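Local coordinates for tRNA nucleotidyl transferase-related protein (Thermotoga maritima, PDB 3H38) that is the nucleotidyltransferase portion of a longer protein and probably adds CCA to the 3' ends of tRNAs, using CTP, ATP and magnesium, at residues Y38-F43 with Y127-T132; V80-D83 with A88-F91; A181-Q186 with L221-E226; H245-T250 with D301-R306; C349-Y354 with G361-Y366. One frame throughout, in Å; residues are numbered along the deposited sequence.

Contact 1. Residues Y38-F43 with Y127-T132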
# COMPACT_ATOMS: atom_id res chain seq x y z
N TYR A 38 -16.40 20.83 -12.88
CA TYR A 38 -16.71 20.16 -11.61
C TYR A 38 -15.47 19.69 -10.83
O TYR A 38 -14.47 19.24 -11.40
CB TYR A 38 -17.54 18.91 -11.85
CG TYR A 38 -18.66 19.03 -12.85
CD1 TYR A 38 -18.42 18.93 -14.19
CD2 TYR A 38 -19.98 19.19 -12.42
CE1 TYR A 38 -19.46 19.02 -15.11
CE2 TYR A 38 -21.01 19.29 -13.32
CZ TYR A 38 -20.75 19.20 -14.67
OH TYR A 38 -21.79 19.27 -15.57
N VAL A 39 -15.58 19.73 -9.51
CA VAL A 39 -14.64 19.01 -8.67
C VAL A 39 -15.33 17.68 -8.31
O VAL A 39 -16.56 17.64 -8.13
CB VAL A 39 -14.23 19.83 -7.43
CG1 VAL A 39 -15.38 19.96 -6.46
CG2 VAL A 39 -13.00 19.22 -6.77
N VAL A 40 -14.58 16.58 -8.29
CA VAL A 40 -15.19 15.26 -8.17
C VAL A 40 -14.49 14.35 -7.16
O VAL A 40 -13.37 14.63 -6.72
CB VAL A 40 -15.16 14.53 -9.52
CG1 VAL A 40 -15.92 15.32 -10.56
CG2 VAL A 40 -13.73 14.32 -9.98
N GLY A 41 -15.16 13.27 -6.78
CA GLY A 41 -14.51 12.15 -6.12
C GLY A 41 -14.22 12.28 -4.64
O GLY A 41 -15.10 12.66 -3.87
N GLY A 42 -12.99 11.93 -4.26
CA GLY A 42 -12.59 11.85 -2.86
C GLY A 42 -12.69 13.19 -2.18
O GLY A 42 -13.19 13.32 -1.07
N PHE A 43 -12.24 14.21 -2.89
CA PHE A 43 -12.39 15.55 -2.36
C PHE A 43 -13.82 15.88 -1.91
O PHE A 43 -14.04 16.58 -0.93
CB PHE A 43 -11.94 16.61 -3.36
CG PHE A 43 -12.26 17.99 -2.91
CD1 PHE A 43 -11.35 18.72 -2.16
CD2 PHE A 43 -13.51 18.55 -3.18
CE1 PHE A 43 -11.65 20.01 -1.70
CE2 PHE A 43 -13.83 19.83 -2.73
CZ PHE A 43 -12.90 20.57 -1.98
N TYR A 127 -20.91 7.60 -13.20
CA TYR A 127 -21.52 6.30 -13.23
C TYR A 127 -20.51 5.18 -13.37
O TYR A 127 -20.85 4.03 -13.10
CB TYR A 127 -22.52 6.20 -14.38
CG TYR A 127 -23.79 5.50 -13.97
CD1 TYR A 127 -23.77 4.38 -13.13
CD2 TYR A 127 -25.01 5.95 -14.45
CE1 TYR A 127 -24.95 3.75 -12.77
CE2 TYR A 127 -26.19 5.34 -14.09
CZ TYR A 127 -26.17 4.25 -13.25
OH TYR A 127 -27.37 3.66 -12.94
N ARG A 128 -19.30 5.50 -13.83
CA ARG A 128 -18.28 4.50 -14.09
C ARG A 128 -17.33 4.33 -12.90
O ARG A 128 -16.43 3.50 -12.95
CB ARG A 128 -17.40 4.94 -15.25
CG ARG A 128 -16.34 5.93 -14.77
CD ARG A 128 -15.54 6.50 -15.92
NE ARG A 128 -14.94 7.80 -15.59
CZ ARG A 128 -13.80 7.96 -14.94
NH1 ARG A 128 -13.33 9.18 -14.71
NH2 ARG A 128 -13.11 6.91 -14.53
N ARG A 129 -17.52 5.13 -11.86
CA ARG A 129 -16.65 5.08 -10.69
C ARG A 129 -17.11 4.01 -9.68
O ARG A 129 -18.20 3.46 -9.79
CB ARG A 129 -16.56 6.45 -10.04
CG ARG A 129 -15.90 7.48 -10.93
CD ARG A 129 -16.22 8.89 -10.50
NE ARG A 129 -15.61 9.82 -11.43
CZ ARG A 129 -14.46 10.44 -11.22
NH1 ARG A 129 -13.97 11.26 -12.15
NH2 ARG A 129 -13.80 10.24 -10.07
N ASP A 130 -16.26 3.70 -8.70
CA ASP A 130 -16.44 2.46 -7.95
C ASP A 130 -17.65 2.40 -7.00
O ASP A 130 -18.49 1.51 -7.13
CB ASP A 130 -15.12 2.00 -7.26
CG ASP A 130 -14.51 3.06 -6.32
OD1 ASP A 130 -13.37 2.80 -5.83
OD2 ASP A 130 -15.14 4.12 -6.07
N PHE A 131 -17.74 3.36 -6.08
CA PHE A 131 -18.77 3.35 -5.03
C PHE A 131 -19.50 4.68 -4.92
O PHE A 131 -18.95 5.74 -5.28
CB PHE A 131 -18.13 2.97 -3.69
CG PHE A 131 -17.28 1.75 -3.78
CD1 PHE A 131 -17.85 0.53 -4.08
CD2 PHE A 131 -15.90 1.83 -3.63
CE1 PHE A 131 -17.08 -0.60 -4.23
CE2 PHE A 131 -15.10 0.66 -3.77
CZ PHE A 131 -15.69 -0.54 -4.05
N THR A 132 -20.74 4.64 -4.43
CA THR A 132 -21.59 5.84 -4.38
C THR A 132 -20.94 6.99 -3.64
O THR A 132 -21.10 8.15 -4.01
CB THR A 132 -22.95 5.59 -3.73
OG1 THR A 132 -22.75 5.30 -2.34
CG2 THR A 132 -23.64 4.42 -4.40
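Val40 and Gly41 sit where strand 37-40 turns into helix 42-49, in the double-glycine motif of the nucleotidyltransferase head domain, and meet Arg129 of the loop before strand 137-139. Arg129 is known to bind ATP, which is not bound here. Its side chain is extended from CG to NE and approaches Val40 at about a right angle. CG2 of Val40 does the touching, 3.8 Å from Arg129 NH1 and 4.1 Å from Arg129 NH2. A chi1 of -60° puts this methyl between the backbone N and the carbonyl carbon, turned to the guanidinium. Val40 CB lies 4.2 Å above the guanidinium plane of Arg129, toward its rim. Gly41 CA comes within 4.4 Å of Arg129 NH2, and its positive phi of 79° suits the absence of a side chain there. Beyond the contact, Arg129 NH1 is in a salt bridge with Asp125, and Val59 also touches the arginine. Next along the loop, Asp130 OD2 accepts the amide of Phe131 at 2.7 Å through a bent bond, while Asp130 OD1 pairs with Arg180. Across the segments the meeting is thus van der Waals packing of a methyl against a cation, whose charge Asp125 probably balances.

Contact 2. Residues V80-D83 with A88-F91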
# COMPACT_ATOMS: atom_id res chain seq x y z
N VAL A 80 1.72 20.31 -17.71
CA VAL A 80 2.11 18.97 -18.15
C VAL A 80 0.93 18.29 -18.84
O VAL A 80 -0.14 18.15 -18.25
CB VAL A 80 2.59 18.12 -16.93
CG1 VAL A 80 2.90 16.66 -17.33
CG2 VAL A 80 3.81 18.75 -16.28
N LYS A 81 1.09 17.82 -20.07
CA LYS A 81 0.04 16.97 -20.64
C LYS A 81 0.22 15.63 -20.02
O LYS A 81 0.97 15.49 -19.08
CB LYS A 81 0.09 16.85 -22.14
CG LYS A 81 0.73 17.99 -22.84
CD LYS A 81 -0.28 18.98 -23.31
CE LYS A 81 0.31 20.36 -23.27
NZ LYS A 81 -0.35 21.24 -24.22
N HIS A 82 -0.44 14.62 -20.53
CA HIS A 82 -0.31 13.34 -19.90
C HIS A 82 -0.64 12.31 -20.89
O HIS A 82 -1.05 12.59 -21.99
CB HIS A 82 -1.29 13.14 -18.74
CG HIS A 82 -0.88 13.80 -17.46
ND1 HIS A 82 0.40 13.76 -16.97
CD2 HIS A 82 -1.60 14.49 -16.56
CE1 HIS A 82 0.45 14.42 -15.84
NE2 HIS A 82 -0.75 14.87 -15.56
N ASP A 83 -0.41 11.08 -20.48
CA ASP A 83 -0.86 9.97 -21.24
C ASP A 83 -2.04 9.46 -20.44
O ASP A 83 -1.88 8.69 -19.51
CB ASP A 83 0.23 8.92 -21.28
CG ASP A 83 1.32 9.23 -22.27
OD1 ASP A 83 1.05 9.31 -23.47
OD2 ASP A 83 2.47 9.36 -21.85
N ALA A 88 -4.53 16.46 -17.98
CA ALA A 88 -3.51 17.48 -17.88
C ALA A 88 -3.37 17.80 -16.42
O ALA A 88 -4.27 17.50 -15.63
CB ALA A 88 -3.91 18.71 -18.67
N SER A 89 -2.25 18.41 -16.07
CA SER A 89 -2.04 18.93 -14.73
C SER A 89 -1.36 20.29 -14.80
O SER A 89 -0.34 20.43 -15.45
CB SER A 89 -1.23 17.93 -13.90
OG SER A 89 -1.92 16.70 -13.81
N LEU A 90 -1.90 21.27 -14.10
CA LEU A 90 -1.25 22.55 -14.06
C LEU A 90 -0.62 22.68 -12.71
O LEU A 90 -1.27 22.63 -11.69
CB LEU A 90 -2.22 23.69 -14.33
CG LEU A 90 -1.72 25.09 -14.63
CD1 LEU A 90 -0.54 25.14 -15.49
CD2 LEU A 90 -2.78 25.88 -15.25
N PHE A 91 0.69 22.84 -12.72
CA PHE A 91 1.46 23.02 -11.51
C PHE A 91 1.70 24.50 -11.26
O PHE A 91 2.51 25.12 -11.95
CB PHE A 91 2.80 22.31 -11.63
CG PHE A 91 2.69 20.83 -11.78
CD1 PHE A 91 2.70 20.01 -10.66
CD2 PHE A 91 2.57 20.24 -13.03
CE1 PHE A 91 2.59 18.63 -10.79
CE2 PHE A 91 2.46 18.87 -13.17
CZ PHE A 91 2.47 18.06 -12.04
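Ser89 OG is held by two groups: His82 NE2 donates to it at 2.8 Å, and Asp99, a magnesium ligand in this protein, forms a second hydrogen bond. The His82 bond is nearly straight, 155° at the hydrogen, with OG just 9° from the ring plane. Chi1 of -79° swings the imidazole toward the strand, where Val80 O lies 4.2 Å above the centre of the His82 ring. That carbonyl also accepts Ser89 N at 3.0 Å, and Val80 N returns a bond to Ser89 O at 3.1 Å. These reciprocal bonds define an antiparallel hydrogen-bonded pair. Beside it, Val80 CG2 reaches Phe91 CE2 at 3.4 Å, while Val80 CB lies in the plane of that ring, at its edge. A leucine in place of His82 would probably leave Ser89 OG with one grip fewer and its hydroxyl freer to turn away from Asp99. Strands 77-80 and 87-92 thus form a beta hairpin at one end of the head-domain sheet, its serine beside the metal site.

Contact 3. Residues A181-Q186 with L221-E226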
# COMPACT_ATOMS: atom_id res chain seq x y z
N ALA A 181 -13.22 -2.14 -2.06
CA ALA A 181 -14.36 -2.07 -1.14
C ALA A 181 -13.92 -2.33 0.29
O ALA A 181 -14.22 -1.57 1.20
CB ALA A 181 -15.46 -3.03 -1.56
N ILE A 182 -13.17 -3.40 0.49
CA ILE A 182 -12.66 -3.68 1.82
C ILE A 182 -11.82 -2.49 2.29
O ILE A 182 -12.00 -2.02 3.43
CB ILE A 182 -11.83 -4.98 1.83
CG1 ILE A 182 -12.76 -6.18 1.64
CG2 ILE A 182 -11.01 -5.11 3.10
CD1 ILE A 182 -12.16 -7.25 0.77
N ARG A 183 -10.96 -1.99 1.45
CA ARG A 183 -10.12 -0.89 1.82
C ARG A 183 -10.83 0.33 2.32
O ARG A 183 -10.44 0.87 3.29
CB ARG A 183 -9.15 -0.51 0.74
CG ARG A 183 -8.57 0.83 0.94
CD ARG A 183 -7.28 1.00 0.27
NE ARG A 183 -7.45 0.87 -1.16
CZ ARG A 183 -7.58 1.88 -1.99
NH1 ARG A 183 -7.75 1.68 -3.27
NH2 ARG A 183 -7.53 3.09 -1.53
N PHE A 184 -11.86 0.79 1.62
CA PHE A 184 -12.62 1.96 2.07
C PHE A 184 -13.55 1.55 3.22
O PHE A 184 -13.94 2.37 4.03
CB PHE A 184 -13.43 2.59 0.93
CG PHE A 184 -12.58 3.23 -0.16
CD1 PHE A 184 -12.64 2.76 -1.46
CD2 PHE A 184 -11.78 4.32 0.10
CE1 PHE A 184 -11.88 3.36 -2.48
CE2 PHE A 184 -11.03 4.91 -0.91
CZ PHE A 184 -11.08 4.43 -2.20
N GLU A 185 -13.93 0.28 3.27
CA GLU A 185 -14.67 -0.23 4.43
C GLU A 185 -13.89 -0.04 5.73
O GLU A 185 -14.43 0.44 6.71
CB GLU A 185 -15.02 -1.70 4.26
CG GLU A 185 -16.42 -2.05 4.72
CD GLU A 185 -16.61 -3.53 4.94
OE1 GLU A 185 -15.60 -4.28 4.88
OE2 GLU A 185 -17.76 -3.95 5.19
N GLN A 186 -12.61 -0.42 5.74
CA GLN A 186 -11.84 -0.22 6.96
C GLN A 186 -11.36 1.23 7.10
O GLN A 186 -11.14 1.69 8.22
CB GLN A 186 -10.63 -1.20 7.10
CG GLN A 186 -10.87 -2.66 6.70
CD GLN A 186 -12.11 -3.26 7.33
OE1 GLN A 186 -12.39 -3.01 8.49
NE2 GLN A 186 -12.85 -4.05 6.56
N LEU A 221 -3.47 -4.10 -3.74
CA LEU A 221 -2.94 -4.73 -2.54
C LEU A 221 -1.98 -3.81 -1.80
O LEU A 221 -2.11 -3.65 -0.60
CB LEU A 221 -2.26 -6.05 -2.88
CG LEU A 221 -2.85 -7.34 -2.29
CD1 LEU A 221 -4.23 -7.14 -1.69
CD2 LEU A 221 -2.87 -8.46 -3.35
N GLU A 222 -1.02 -3.23 -2.50
CA GLU A 222 -0.09 -2.33 -1.82
C GLU A 222 -0.89 -1.22 -1.16
O GLU A 222 -0.61 -0.78 -0.04
CB GLU A 222 0.97 -1.79 -2.78
CG GLU A 222 2.04 -2.82 -3.16
CD GLU A 222 2.49 -2.73 -4.61
OE1 GLU A 222 1.73 -2.19 -5.46
OE2 GLU A 222 3.61 -3.22 -4.90
N LYS A 223 -1.91 -0.76 -1.85
CA LYS A 223 -2.73 0.32 -1.37
C LYS A 223 -3.46 -0.03 -0.10
O LYS A 223 -3.44 0.72 0.83
CB LYS A 223 -3.73 0.68 -2.44
CG LYS A 223 -3.73 2.07 -2.90
CD LYS A 223 -4.17 2.01 -4.30
CE LYS A 223 -4.37 3.34 -4.92
NZ LYS A 223 -5.09 3.15 -6.20
N ILE A 224 -4.06 -1.19 -0.05
CA ILE A 224 -4.53 -1.73 1.23
C ILE A 224 -3.44 -1.70 2.31
O ILE A 224 -3.69 -1.28 3.45
CB ILE A 224 -5.03 -3.17 1.11
CG1 ILE A 224 -6.50 -3.19 0.71
CG2 ILE A 224 -4.85 -3.89 2.44
CD1 ILE A 224 -6.97 -4.54 0.24
N LEU A 225 -2.23 -2.12 1.97
CA LEU A 225 -1.17 -2.22 2.97
C LEU A 225 -0.80 -0.87 3.54
O LEU A 225 -0.41 -0.77 4.69
CB LEU A 225 0.07 -2.93 2.40
CG LEU A 225 -0.36 -4.34 1.97
CD1 LEU A 225 0.80 -5.26 1.58
CD2 LEU A 225 -1.22 -4.94 3.06
N GLU A 226 -0.97 0.17 2.76
CA GLU A 226 -0.65 1.48 3.22
C GLU A 226 -1.81 2.15 3.91
O GLU A 226 -1.70 3.26 4.32
CB GLU A 226 -0.15 2.37 2.07
CG GLU A 226 1.17 1.99 1.44
CD GLU A 226 2.10 1.26 2.36
OE1 GLU A 226 2.49 0.14 2.04
OE2 GLU A 226 2.48 1.82 3.39
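The guanidinium of Arg183 lies flat against the aliphatic stem of Lys223, with Lys223 CG 3.9 Å above the centre of one face. The two side chains cross at a slant, and the closest approach is Arg183 NH1 to Lys223 CD at 3.7 Å. Arg183 leaves its helix with CG opposite the backbone N (chi1 163°), then bends at chi3 (63°), which turns one face to the lysine stem. Nearer the backbone, Arg183 CB rests on Ile224 CG1 at 3.8 Å. The CA atoms of Arg183 and Ile224 are 5.7 Å apart, where helices 177-187 and 214-225 meet. Arg183 NE is buried with no partner in the model. Arg183 NH1 and Lys223 NZ are 4.2 Å apart; Arg183 NH1 forms a salt bridge with Glu220, whereas Lys223 NZ bonds to Gln219 and has a weak, long ion pair with Glu220. Arg183 and nearby Arg180 bind ATP and CTP, so this positive charge, probably offset by Glu220, is consistent with a pocket for an anionic nucleotide.

Contact 4. Residues H245-T250 with D301-R306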
# COMPACT_ATOMS: atom_id res chain seq x y z
N HIS A 245 -8.10 -16.99 -3.47
CA HIS A 245 -8.23 -16.68 -4.90
C HIS A 245 -7.12 -15.76 -5.37
O HIS A 245 -6.88 -15.64 -6.57
CB HIS A 245 -9.56 -16.03 -5.22
CG HIS A 245 -10.72 -16.97 -5.15
ND1 HIS A 245 -10.99 -17.87 -6.14
CD2 HIS A 245 -11.68 -17.12 -4.21
CE1 HIS A 245 -12.08 -18.56 -5.82
NE2 HIS A 245 -12.52 -18.12 -4.65
N LEU A 246 -6.46 -15.08 -4.45
CA LEU A 246 -5.28 -14.32 -4.85
C LEU A 246 -4.05 -15.25 -4.88
O LEU A 246 -3.21 -15.18 -5.79
CB LEU A 246 -5.05 -13.10 -3.94
CG LEU A 246 -6.17 -12.07 -3.88
CD1 LEU A 246 -5.75 -10.85 -3.07
CD2 LEU A 246 -6.57 -11.64 -5.30
N PHE A 247 -3.96 -16.13 -3.88
CA PHE A 247 -2.82 -17.04 -3.70
C PHE A 247 -3.36 -18.41 -3.38
O PHE A 247 -3.78 -18.67 -2.26
CB PHE A 247 -1.91 -16.57 -2.58
CG PHE A 247 -1.66 -15.10 -2.59
CD1 PHE A 247 -2.43 -14.25 -1.83
CD2 PHE A 247 -0.69 -14.56 -3.42
CE1 PHE A 247 -2.22 -12.88 -1.88
CE2 PHE A 247 -0.48 -13.20 -3.48
CZ PHE A 247 -1.24 -12.35 -2.70
N PRO A 248 -3.33 -19.30 -4.38
CA PRO A 248 -4.07 -20.56 -4.43
C PRO A 248 -3.50 -21.62 -3.50
O PRO A 248 -4.13 -22.65 -3.28
CB PRO A 248 -3.91 -20.99 -5.90
CG PRO A 248 -3.22 -19.81 -6.61
CD PRO A 248 -2.44 -19.13 -5.54
N LYS A 249 -2.30 -21.38 -2.99
CA LYS A 249 -1.70 -22.29 -2.03
C LYS A 249 -1.62 -21.73 -0.62
O LYS A 249 -1.07 -22.37 0.28
CB LYS A 249 -0.30 -22.70 -2.48
CG LYS A 249 -0.24 -24.11 -3.01
CD LYS A 249 -0.92 -24.22 -4.34
CE LYS A 249 -1.12 -25.68 -4.71
NZ LYS A 249 -1.47 -25.83 -6.15
N THR A 250 -2.15 -20.53 -0.40
CA THR A 250 -2.18 -19.98 0.95
C THR A 250 -3.57 -20.12 1.61
O THR A 250 -4.61 -19.74 1.04
CB THR A 250 -1.68 -18.49 1.10
OG1 THR A 250 -2.79 -17.62 1.28
CG2 THR A 250 -0.84 -18.00 -0.07
N ASP A 301 5.32 -15.15 -11.07
CA ASP A 301 5.14 -14.55 -12.39
C ASP A 301 3.87 -13.73 -12.48
O ASP A 301 3.85 -12.75 -13.22
CB ASP A 301 5.12 -15.62 -13.50
CG ASP A 301 6.50 -16.21 -13.80
OD1 ASP A 301 7.54 -15.53 -13.57
OD2 ASP A 301 6.55 -17.36 -14.30
N ARG A 302 2.82 -14.13 -11.77
CA ARG A 302 1.53 -13.44 -11.89
C ARG A 302 1.60 -12.01 -11.33
O ARG A 302 1.28 -11.03 -12.02
CB ARG A 302 0.41 -14.24 -11.22
CG ARG A 302 -0.93 -13.52 -11.14
CD ARG A 302 -2.10 -14.49 -11.14
NE ARG A 302 -3.37 -13.90 -10.69
CZ ARG A 302 -4.20 -13.22 -11.48
NH1 ARG A 302 -5.34 -12.75 -10.99
NH2 ARG A 302 -3.91 -13.01 -12.75
N TYR A 303 2.08 -11.89 -10.11
CA TYR A 303 2.43 -10.65 -9.48
C TYR A 303 3.87 -10.60 -9.80
O TYR A 303 4.42 -11.61 -10.04
CB TYR A 303 2.16 -10.76 -8.01
CG TYR A 303 0.79 -11.27 -7.80
CD1 TYR A 303 0.59 -12.53 -7.38
CD2 TYR A 303 -0.30 -10.51 -8.09
CE1 TYR A 303 -0.65 -13.00 -7.23
CE2 TYR A 303 -1.53 -10.97 -7.94
CZ TYR A 303 -1.71 -12.21 -7.49
OH TYR A 303 -2.94 -12.70 -7.33
N SER A 304 4.51 -9.48 -9.94
CA SER A 304 5.89 -9.59 -10.40
C SER A 304 6.99 -9.60 -9.35
O SER A 304 7.64 -8.62 -9.19
CB SER A 304 6.17 -8.55 -11.47
OG SER A 304 5.40 -8.81 -12.60
N LEU A 305 7.22 -10.74 -8.71
CA LEU A 305 8.06 -10.87 -7.52
C LEU A 305 9.53 -11.12 -7.84
O LEU A 305 9.85 -11.73 -8.86
CB LEU A 305 7.50 -11.98 -6.64
CG LEU A 305 5.98 -11.81 -6.50
CD1 LEU A 305 5.36 -12.89 -5.58
CD2 LEU A 305 5.60 -10.36 -6.03
N ARG A 306 10.42 -10.73 -6.95
CA ARG A 306 11.82 -11.00 -7.12
C ARG A 306 12.02 -12.48 -7.14
O ARG A 306 11.32 -13.20 -6.50
CB ARG A 306 12.60 -10.46 -5.96
CG ARG A 306 12.45 -9.02 -5.77
CD ARG A 306 13.63 -8.38 -5.11
NE ARG A 306 13.66 -6.95 -5.42
CZ ARG A 306 14.69 -6.13 -5.20
NH1 ARG A 306 15.81 -6.57 -4.65
NH2 ARG A 306 14.58 -4.86 -5.54
O HOH W 1 -5.58 -14.48 -8.76
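Tyr303 packs on Leu246 and Phe247 in the tight half of this contact, while Arg302 and a water form its looser half. In the tight part, Tyr303 OH donates to Leu246 O at 2.9 Å. The bond meets the carbonyl at 120°, with the hydroxyl tilted 20° from its plane, and Leu246 O lies at the edge of the tyrosine ring. Phe247 CE2 touches Tyr303 CE1 at 3.8 Å; the two rings are set obliquely, centroids 5.5 Å apart and planes at 48°. Arg302 CG covers the centre of one face of the Tyr303 ring, 3.9 Å above it. On the looser side the segments meet through the water rather than directly. It donates to His245 O at 2.8 Å and accepts from Arg302 NH1, also at 2.8 Å, and its link to Tyr303 OH, 3.5 Å long, is weak. Arg302 NH2 is bonded further off to Thr212 O, and Phe287 meets the Phe247 ring. Helix 242-246 ends here, where its last carbonyls lack helical amide partners. A phenol takes one and a water takes the other, and the nearby Arg302 would be expected to be drawn to the negative end of the helix.

Contact 5. Residues C349-Y354 with G361-Y366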
# COMPACT_ATOMS: atom_id res chain seq x y z
N CYS A 349 11.12 -8.92 9.82
CA CYS A 349 9.69 -8.89 10.15
C CYS A 349 9.14 -10.31 10.20
O CYS A 349 8.42 -10.69 11.13
CB CYS A 349 8.94 -8.13 9.07
SG CYS A 349 9.53 -6.45 8.76
N HIS A 350 9.49 -11.08 9.17
CA HIS A 350 9.06 -12.46 9.03
C HIS A 350 9.50 -13.26 10.26
O HIS A 350 8.74 -14.05 10.79
CB HIS A 350 9.65 -13.02 7.72
CG HIS A 350 9.13 -14.36 7.33
ND1 HIS A 350 8.06 -14.97 7.96
CD2 HIS A 350 9.51 -15.21 6.33
CE1 HIS A 350 7.82 -16.14 7.38
NE2 HIS A 350 8.69 -16.31 6.40
N PHE A 351 10.72 -13.06 10.72
CA PHE A 351 11.12 -13.67 11.98
C PHE A 351 10.24 -13.16 13.12
O PHE A 351 9.75 -13.94 13.96
CB PHE A 351 12.60 -13.45 12.28
CG PHE A 351 13.50 -14.48 11.65
CD1 PHE A 351 14.54 -14.09 10.82
CD2 PHE A 351 13.31 -15.84 11.89
CE1 PHE A 351 15.38 -15.04 10.23
CE2 PHE A 351 14.14 -16.79 11.32
CZ PHE A 351 15.18 -16.40 10.48
N LEU A 352 9.99 -11.86 13.14
CA LEU A 352 9.16 -11.31 14.20
C LEU A 352 7.70 -11.79 14.13
O LEU A 352 6.99 -11.75 15.14
CB LEU A 352 9.23 -9.79 14.23
CG LEU A 352 10.56 -9.23 14.75
CD1 LEU A 352 10.81 -7.84 14.20
CD2 LEU A 352 10.59 -9.23 16.27
N ALA A 353 7.27 -12.26 12.96
CA ALA A 353 5.89 -12.73 12.85
C ALA A 353 5.63 -13.97 13.71
O ALA A 353 4.50 -14.30 14.02
CB ALA A 353 5.49 -13.00 11.39
N TYR A 354 6.70 -14.65 14.11
CA TYR A 354 6.56 -15.88 14.88
C TYR A 354 6.60 -15.64 16.39
O TYR A 354 6.36 -16.57 17.19
CB TYR A 354 7.68 -16.84 14.53
CG TYR A 354 7.44 -17.70 13.33
CD1 TYR A 354 7.81 -17.27 12.05
CD2 TYR A 354 6.88 -18.96 13.45
CE1 TYR A 354 7.60 -18.08 10.94
CE2 TYR A 354 6.67 -19.77 12.35
CZ TYR A 354 7.03 -19.33 11.10
OH TYR A 354 6.82 -20.15 10.01
N GLY A 361 11.01 -9.91 22.79
CA GLY A 361 11.88 -9.02 23.54
C GLY A 361 13.37 -9.36 23.47
O GLY A 361 14.20 -8.49 23.24
N LEU A 362 13.72 -10.62 23.64
CA LEU A 362 15.11 -11.01 23.56
C LEU A 362 15.68 -10.94 22.17
O LEU A 362 16.60 -10.18 21.91
CB LEU A 362 15.20 -12.48 23.94
CG LEU A 362 16.39 -13.15 24.62
CD1 LEU A 362 16.50 -14.55 24.15
CD2 LEU A 362 17.66 -12.42 24.47
N PHE A 363 15.06 -11.65 21.25
CA PHE A 363 15.39 -11.56 19.83
C PHE A 363 15.50 -10.11 19.34
O PHE A 363 16.42 -9.78 18.59
CB PHE A 363 14.35 -12.35 19.03
CG PHE A 363 14.58 -12.34 17.54
CD1 PHE A 363 15.68 -12.98 16.99
CD2 PHE A 363 13.67 -11.72 16.68
CE1 PHE A 363 15.88 -12.97 15.62
CE2 PHE A 363 13.87 -11.72 15.31
CZ PHE A 363 14.97 -12.35 14.78
N LYS A 364 14.60 -9.23 19.78
CA LYS A 364 14.65 -7.83 19.37
C LYS A 364 15.99 -7.19 19.69
O LYS A 364 16.50 -6.36 18.93
CB LYS A 364 13.54 -7.03 20.05
CG LYS A 364 12.23 -7.06 19.33
CD LYS A 364 11.17 -6.27 20.08
CE LYS A 364 9.98 -5.96 19.19
NZ LYS A 364 9.08 -4.99 19.87
N SER A 365 16.51 -7.41 20.90
CA SER A 365 17.83 -6.90 21.23
C SER A 365 18.98 -7.63 20.60
O SER A 365 19.89 -7.03 20.10
CB SER A 365 18.04 -6.68 22.71
OG SER A 365 18.09 -5.28 22.96
N TYR A 366 18.91 -8.94 20.61
CA TYR A 366 19.98 -9.68 19.95
C TYR A 366 20.19 -9.06 18.58
O TYR A 366 21.32 -8.94 18.09
CB TYR A 366 19.58 -11.15 19.82
CG TYR A 366 19.92 -11.99 21.02
CD1 TYR A 366 19.94 -13.37 20.94
CD2 TYR A 366 20.24 -11.39 22.24
CE1 TYR A 366 20.27 -14.15 22.06
CE2 TYR A 366 20.57 -12.15 23.35
CZ TYR A 366 20.58 -13.53 23.25
OH TYR A 366 20.90 -14.30 24.36
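Phe351 and Phe363 make the aromatic part of the contact between helices 345-352 and 357-371. The edge of Phe363 is turned toward the face of Phe351 in an offset edge-to-face pair, centroids 6.0 Å apart and planes at 65°. A chi1 of -179° stretches Phe363 away from its own backbone N and across to the other helix. Apolar packing adds to the pair. Phe363 CZ abuts Phe351 CB at 3.6 Å, and Leu352 CD2 comes to the Phe363 edge, in the ring plane, 4.0 Å from Phe363 CD2. The same methyl touches the aliphatic stem of Lys364 at CG, 4.1 Å away, the two side chains crossing at about a right angle. Polar bonding plays its part outside the contact: Lys364 NZ forms a salt bridge with Glu360, and its charge also meets the Trp269 ring in a cation-pi contact. Replacing Phe363 by an alanine would remove the ring that Phe351 CB and Leu352 CD2 both touch and would probably open a gap between the helices. Both phenylalanines also touch Val340 of helix 337-340, while Phe351 reaches Leu323 of helix 309-328 and Leu352 packs on Val270 of helix 254-274, so the contact sits among these three helices.

The contacts run through an elongated chain from the head domain to the helical region. Contacts 1 and 2, centres about 20 Å apart, reach the same mixed sheet; contact 2 falls within the chain span between the two segments of contact 1. Contacts 3, 4 and 5 follow in series. Contact 1 abuts contact 3, Phe131 CZ lying 3.5 Å from Ala181 CB, so helix 177-187 joins the head to the helices beyond. Contact 3 abuts contact 4 through Leu221 CD2 and Leu246 CD1, 3.8 Å apart. Contacts 1 and 3, which hold nucleotide-binding residues, lie where the head domain meets the helices; contact 5, centred about 43 Å from contact 1, lies away from the known sites.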